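PDB 4K7J: GDSL-like Lipase/Acylhydrolase family protein from Neisseria meningitidis, which probably removes O-linked acetyl groups from peptidoglycan, as a serine esterase of the SGNH (GDSL-like) hydrolase family. Local coordinates for residues A[220-225]-A[263-268]; A[268-273]-A[282-287]. All coordinates share one frame; numbering follows the deposited sequence.

How the contacts relate
Along the chain the two contacts follow one another without nesting or crossing: contact 1 closes before contact 2 opens, and their segments share Asp268 in sequence. After strand 208-215, an edge of the mixed sheet, the chain enters a loop whose residues 221-225 begin a 3-10 segment. It then runs through helix 231-236, strand 242-246 and helix 249-252 before helix 259-276 returns to that turn, closing a loop of 37 intervening residues. Only eight residues separate the segments of contact 2, which joins the second half of the same helix to strand 281-286. The helix therefore ties the 3-10 turn to the sheet. The two contacts also touch directly, with Thr269 CG2 3.8 Å from Trp224 CZ3.

Contact 1: A[220-225]-A[263-268]; sequences QLTQWS and EQKWLD
In the SGNH-type alpha/beta fold, the 3-10 turn in the loop after strand 208-215 packs on the first half of helix 259-276, with Leu221 meeting the indole of Trp266. Leu221 CD2 sits over the centre of the ring system as a CH-pi contact, 3.4 Å from the centroid of the five-membered ring and 16° off its normal. The fit is close, with CD2 3.3 Å from Trp266 CD2, while Leu221 CB rests 3.7 Å from Trp266 CZ2. Extending CG anti to the backbone N (chi1 173°) carries the leucine branch over the indole. Its other methyl, CD1, lies over one face of Trp224, near the border of the ring system, so Leu221 is shared by two tryptophans. A water bridges the backbone N of Thr222 and the indole N-H: it accepts from Trp266 NE1 at 2.8 Å and from Thr222 N at 3.1 Å. Nearer the surface, Thr222 CG2 meets the extended chain of Lys265 at about a right angle, 3.8 Å from its CD. Trp266 also touches Gln312 and Val315 of helix 305-318 and Glu251 of helix 249-252, placing the contact where the turn and three helices converge.

Contact 2: A[268-273]-A[282-287]; sequences DTVRQI and ILIIGA
Apolar packing carries this contact: Val270 and Ile273, one helical turn apart on helix 259-276, meet Ile282 of strand 281-286. The delta methyl of Ile282 does most of the touching. Ile282 CD1 lies 3.6 Å from Ile273 CG2 and 3.9 Å from Val270 CG1, and so bridges the two helix residues. Its reach comes from an extended side chain, with CG1 anti to the carbonyl carbon (chi1 -58°) and CD1 continuing outward (chi2 175°). On both helix residues the methyl that meets it is the one opposite the backbone N, and both side chains lie obliquely across the isoleucine. A looser approach joins the other valine methyl to Ile284, two residues on, whose side-chain end comes nearer the helix, Val270 CG2 standing 4.3 Å from Ile284 CD1.

Polar interactions stay within each element or lead to its neighbours. Thr269 OG1 bonds to the carbonyl of Lys265, one turn earlier on the helix. The strand's backbone is paired on both sides, Leu283 with Val243 and Leu245, Ile282 and Ile284 with Met322, and Ile284 also with Trp324.

The axes of segments 268-273 and 282-286 come within 10.8 Å of each other, at 153° between their directions, which is nearly antiparallel. Together with strand 242-246, which is parallel to strand 281-286 and adjacent to it, helix and strand form a beta-alpha-beta crossover, the repeating unit of the parallel-sheet core in SGNH hydrolases.

Contact 1: A[220-225]-A[263-268]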
loop_
_atom_site.group_PDB
_atom_site.type_symbol
_atom_site.label_atom_id
_atom_site.label_comp_id
_atom_site.label_asym_id
_atom_site.label_seq_id
_atom_site.Cartn_x
_atom_site.Cartn_y
_atom_site.Cartn_z
ATOM N N GLN A 220 -6.993 -3.313 10.279
ATOM C CA GLN A 220 -6.039 -4.216 10.917
ATOM C C GLN A 220 -5.694 -5.310 9.908
ATOM O O GLN A 220 -6.488 -5.572 9.003
ATOM C CB GLN A 220 -6.667 -4.843 12.147
ATOM C CG GLN A 220 -7.030 -3.825 13.243
ATOM C CD GLN A 220 -7.741 -4.491 14.393
ATOM O OE1 GLN A 220 -7.341 -5.580 14.845
ATOM N NE2 GLN A 220 -8.826 -3.877 14.850
ATOM N N LEU A 221 -4.528 -5.941 10.053
ATOM C CA LEU A 221 -4.085 -6.928 9.063
ATOM C C LEU A 221 -5.036 -8.101 8.921
ATOM O O LEU A 221 -5.265 -8.580 7.814
ATOM C CB LEU A 221 -2.672 -7.450 9.361
ATOM C CG LEU A 221 -2.223 -8.607 8.460
ATOM C CD1 LEU A 221 -2.093 -8.155 7.015
ATOM C CD2 LEU A 221 -0.944 -9.236 8.930
ATOM N N THR A 222 -5.593 -8.560 10.039
ATOM C CA THR A 222 -6.506 -9.700 10.017
ATOM C C THR A 222 -7.774 -9.388 9.238
ATOM O O THR A 222 -8.483 -10.298 8.812
ATOM C CB THR A 222 -6.892 -10.174 11.435
ATOM O OG1 THR A 222 -7.531 -9.103 12.157
ATOM C CG2 THR A 222 -5.655 -10.649 12.189
ATOM N N GLN A 223 -8.056 -8.107 9.041
ATOM C CA GLN A 223 -9.265 -7.713 8.333
ATOM C C GLN A 223 -9.155 -7.855 6.816
ATOM O O GLN A 223 -10.069 -7.471 6.103
ATOM C CB GLN A 223 -9.706 -6.301 8.727
ATOM C CG GLN A 223 -10.199 -6.246 10.177
ATOM C CD GLN A 223 -10.389 -4.843 10.677
ATOM O OE1 GLN A 223 -9.724 -3.927 10.223
ATOM N NE2 GLN A 223 -11.311 -4.665 11.621
ATOM N N TRP A 224 -8.048 -8.414 6.328
ATOM C CA TRP A 224 -8.025 -8.921 4.959
ATOM C C TRP A 224 -9.149 -9.958 4.761
ATOM O O TRP A 224 -9.593 -10.206 3.630
ATOM C CB TRP A 224 -6.671 -9.553 4.625
ATOM C CG TRP A 224 -5.530 -8.571 4.434
ATOM C CD1 TRP A 224 -5.452 -7.284 4.895
ATOM C CD2 TRP A 224 -4.312 -8.818 3.723
ATOM N NE1 TRP A 224 -4.260 -6.718 4.512
ATOM C CE2 TRP A 224 -3.540 -7.645 3.799
ATOM C CE3 TRP A 224 -3.801 -9.924 3.029
ATOM C CZ2 TRP A 224 -2.280 -7.541 3.207
ATOM C CZ3 TRP A 224 -2.551 -9.821 2.445
ATOM C CH2 TRP A 224 -1.805 -8.634 2.533
ATOM N N SER A 225 -9.608 -10.557 5.860
ATOM C CA SER A 225 -10.706 -11.535 5.807
ATOM C C SER A 225 -12.021 -10.931 5.268
ATOM O O SER A 225 -12.894 -11.656 4.787
ATOM C CB SER A 225 -10.932 -12.183 7.182
ATOM O OG SER A 225 -11.599 -11.286 8.048
ATOM N N GLU A 263 -1.045 -13.296 16.364
ATOM C CA GLU A 263 0.277 -13.725 15.889
ATOM C C GLU A 263 0.197 -14.864 14.869
ATOM O O GLU A 263 0.896 -14.849 13.856
ATOM C CB GLU A 263 1.157 -14.138 17.078
ATOM C CG GLU A 263 2.582 -14.560 16.719
ATOM C CD GLU A 263 3.536 -14.493 17.921
ATOM O OE1 GLU A 263 3.131 -13.973 18.984
ATOM O OE2 GLU A 263 4.687 -14.955 17.803
ATOM N N GLN A 264 -0.649 -15.856 15.139
ATOM C CA GLN A 264 -0.797 -16.977 14.213
ATOM C C GLN A 264 -1.396 -16.518 12.885
ATOM O O GLN A 264 -1.000 -16.991 11.817
ATOM C CB GLN A 264 -1.662 -18.092 14.814
ATOM C CG GLN A 264 -1.538 -19.414 14.060
ATOM C CD GLN A 264 -2.401 -20.519 14.650
ATOM O OE1 GLN A 264 -3.500 -20.267 15.154
ATOM N NE2 GLN A 264 -1.906 -21.755 14.590
ATOM N N LYS A 265 -2.349 -15.591 12.951
ATOM C CA LYS A 265 -2.956 -15.059 11.731
ATOM C C LYS A 265 -1.947 -14.269 10.928
ATOM O O LYS A 265 -1.888 -14.383 9.705
ATOM C CB LYS A 265 -4.192 -14.222 12.052
ATOM C CG LYS A 265 -5.375 -15.090 12.425
ATOM C CD LYS A 265 -6.615 -14.291 12.742
ATOM C CE LYS A 265 -7.772 -15.227 13.097
ATOM N NZ LYS A 265 -9.057 -14.478 13.246
ATOM N N TRP A 266 -1.126 -13.489 11.622
ATOM C CA TRP A 266 -0.079 -12.721 10.955
ATOM C C TRP A 266 0.913 -13.651 10.257
ATOM O O TRP A 266 1.244 -13.452 9.088
ATOM C CB TRP A 266 0.641 -11.808 11.956
ATOM C CG TRP A 266 -0.033 -10.484 12.153
ATOM C CD1 TRP A 266 -1.294 -10.257 12.641
ATOM C CD2 TRP A 266 0.526 -9.196 11.874
ATOM N NE1 TRP A 266 -1.549 -8.902 12.669
ATOM C CE2 TRP A 266 -0.450 -8.234 12.197
ATOM C CE3 TRP A 266 1.755 -8.764 11.356
ATOM C CZ2 TRP A 266 -0.229 -6.861 12.037
ATOM C CZ3 TRP A 266 1.969 -7.401 11.203
ATOM C CH2 TRP A 266 0.982 -6.472 11.540
ATOM N N LEU A 267 1.385 -14.669 10.967
ATOM C CA LEU A 267 2.285 -15.652 10.357
ATOM C C LEU A 267 1.648 -16.321 9.141
ATOM O O LEU A 267 2.292 -16.489 8.121
ATOM C CB LEU A 267 2.688 -16.715 11.382
ATOM C CG LEU A 267 3.619 -16.154 12.457
ATOM C CD1 LEU A 267 3.595 -16.995 13.734
ATOM C CD2 LEU A 267 5.033 -16.039 11.894
ATOM N N ASP A 268 0.379 -16.709 9.267
ATOM C CA ASP A 268 -0.369 -17.267 8.141
ATOM C C ASP A 268 -0.387 -16.321 6.942
ATOM O O ASP A 268 -0.189 -16.748 5.804
ATOM C CB ASP A 268 -1.810 -17.591 8.538
ATOM C CG ASP A 268 -1.907 -18.774 9.479
ATOM O OD1 ASP A 268 -0.899 -19.505 9.635
ATOM O OD2 ASP A 268 -3.000 -18.974 10.059
HETATM O O HOH W 1 -4.100 -7.797 12.670
#

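Contact 2: A[268-273]-A[282-287]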
loop_
_atom_site.group_PDB
_atom_site.type_symbol
_atom_site.label_atom_id
_atom_site.label_comp_id
_atom_site.label_asym_id
_atom_site.label_seq_id
_atom_site.Cartn_x
_atom_site.Cartn_y
_atom_site.Cartn_z
ATOM N N ASP A 268 0.379 -16.709 9.267
ATOM C CA ASP A 268 -0.369 -17.267 8.141
ATOM C C ASP A 268 -0.387 -16.321 6.942
ATOM O O ASP A 268 -0.189 -16.748 5.804
ATOM C CB ASP A 268 -1.810 -17.591 8.538
ATOM C CG ASP A 268 -1.907 -18.774 9.479
ATOM O OD1 ASP A 268 -0.899 -19.505 9.635
ATOM O OD2 ASP A 268 -3.000 -18.974 10.059
ATOM N N THR A 269 -0.637 -15.040 7.203
ATOM C CA THR A 269 -0.695 -14.045 6.147
ATOM C C THR A 269 0.647 -13.898 5.432
ATOM O O THR A 269 0.690 -13.813 4.204
ATOM C CB THR A 269 -1.180 -12.670 6.671
ATOM O OG1 THR A 269 -2.407 -12.830 7.391
ATOM C CG2 THR A 269 -1.414 -11.717 5.516
ATOM N N VAL A 270 1.742 -13.872 6.192
ATOM C CA VAL A 270 3.080 -13.796 5.596
ATOM C C VAL A 270 3.365 -15.027 4.729
ATOM O O VAL A 270 3.867 -14.910 3.614
ATOM C CB VAL A 270 4.184 -13.629 6.667
ATOM C CG1 VAL A 270 5.570 -13.777 6.046
ATOM C CG2 VAL A 270 4.057 -12.266 7.368
ATOM N N ARG A 271 3.032 -16.201 5.255
ATOM C CA ARG A 271 3.154 -17.454 4.514
ATOM C C ARG A 271 2.414 -17.359 3.182
ATOM O O ARG A 271 2.955 -17.675 2.111
ATOM C CB ARG A 271 2.558 -18.595 5.344
ATOM C CG ARG A 271 3.132 -19.959 5.039
ATOM C CD ARG A 271 2.224 -21.095 5.529
ATOM N NE ARG A 271 1.471 -20.793 6.751
ATOM C CZ ARG A 271 2.007 -20.620 7.963
ATOM N NH1 ARG A 271 3.323 -20.686 8.135
ATOM N NH2 ARG A 271 1.223 -20.362 9.008
ATOM N N GLN A 272 1.168 -16.903 3.253
ATOM C CA GLN A 272 0.359 -16.758 2.057
ATOM C C GLN A 272 0.916 -15.764 1.047
ATOM O O GLN A 272 0.876 -16.019 -0.163
ATOM C CB GLN A 272 -1.084 -16.457 2.431
ATOM C CG GLN A 272 -1.751 -17.677 3.042
ATOM C CD GLN A 272 -3.088 -17.369 3.657
ATOM O OE1 GLN A 272 -3.886 -16.618 3.097
ATOM N NE2 GLN A 272 -3.343 -17.941 4.828
ATOM N N ILE A 273 1.456 -14.650 1.534
ATOM C CA ILE A 273 2.116 -13.694 0.655
ATOM C C ILE A 273 3.292 -14.350 -0.074
ATOM O O ILE A 273 3.469 -14.170 -1.281
ATOM C CB ILE A 273 2.614 -12.442 1.437
ATOM C CG1 ILE A 273 1.425 -11.594 1.910
ATOM C CG2 ILE A 273 3.561 -11.621 0.578
ATOM C CD1 ILE A 273 1.794 -10.528 2.961
ATOM N N ILE A 282 9.457 -8.978 1.751
ATOM C CA ILE A 282 8.413 -8.534 2.669
ATOM C C ILE A 282 9.012 -7.664 3.779
ATOM O O ILE A 282 10.029 -8.021 4.382
ATOM C CB ILE A 282 7.692 -9.724 3.301
ATOM C CG1 ILE A 282 7.091 -10.625 2.219
ATOM C CG2 ILE A 282 6.612 -9.242 4.233
ATOM C CD1 ILE A 282 6.464 -11.866 2.770
ATOM N N LEU A 283 8.389 -6.519 4.039
ATOM C CA LEU A 283 8.825 -5.631 5.111
ATOM C C LEU A 283 7.664 -5.359 6.053
ATOM O O LEU A 283 6.602 -4.904 5.621
ATOM C CB LEU A 283 9.319 -4.303 4.548
ATOM C CG LEU A 283 9.515 -3.226 5.634
ATOM C CD1 LEU A 283 10.764 -3.503 6.449
ATOM C CD2 LEU A 283 9.546 -1.818 5.071
ATOM N N ILE A 284 7.858 -5.651 7.332
ATOM C CA ILE A 284 6.852 -5.337 8.343
ATOM C C ILE A 284 7.220 -4.042 9.067
ATOM O O ILE A 284 8.305 -3.922 9.659
ATOM C CB ILE A 284 6.677 -6.495 9.340
ATOM C CG1 ILE A 284 5.967 -7.660 8.638
ATOM C CG2 ILE A 284 5.902 -6.037 10.571
ATOM C CD1 ILE A 284 5.849 -8.919 9.457
ATOM N N ILE A 285 6.323 -3.066 8.993
ATOM C CA ILE A 285 6.508 -1.798 9.681
ATOM C C ILE A 285 5.897 -1.871 11.080
ATOM O O ILE A 285 4.677 -1.891 11.233
ATOM C CB ILE A 285 5.892 -0.641 8.891
ATOM C CG1 ILE A 285 6.681 -0.428 7.596
ATOM C CG2 ILE A 285 5.918 0.641 9.726
ATOM C CD1 ILE A 285 6.368 0.872 6.896
ATOM N N GLY A 286 6.751 -1.951 12.098
ATOM C CA GLY A 286 6.275 -1.982 13.470
ATOM C C GLY A 286 5.506 -0.712 13.776
ATOM O O GLY A 286 5.869 0.358 13.293
ATOM N N ALA A 287 4.435 -0.828 14.555
ATOM C CA ALA A 287 3.594 0.321 14.856
ATOM C C ALA A 287 4.391 1.477 15.490
ATOM O O ALA A 287 5.301 1.242 16.296
ATOM C CB ALA A 287 2.451 -0.095 15.754
#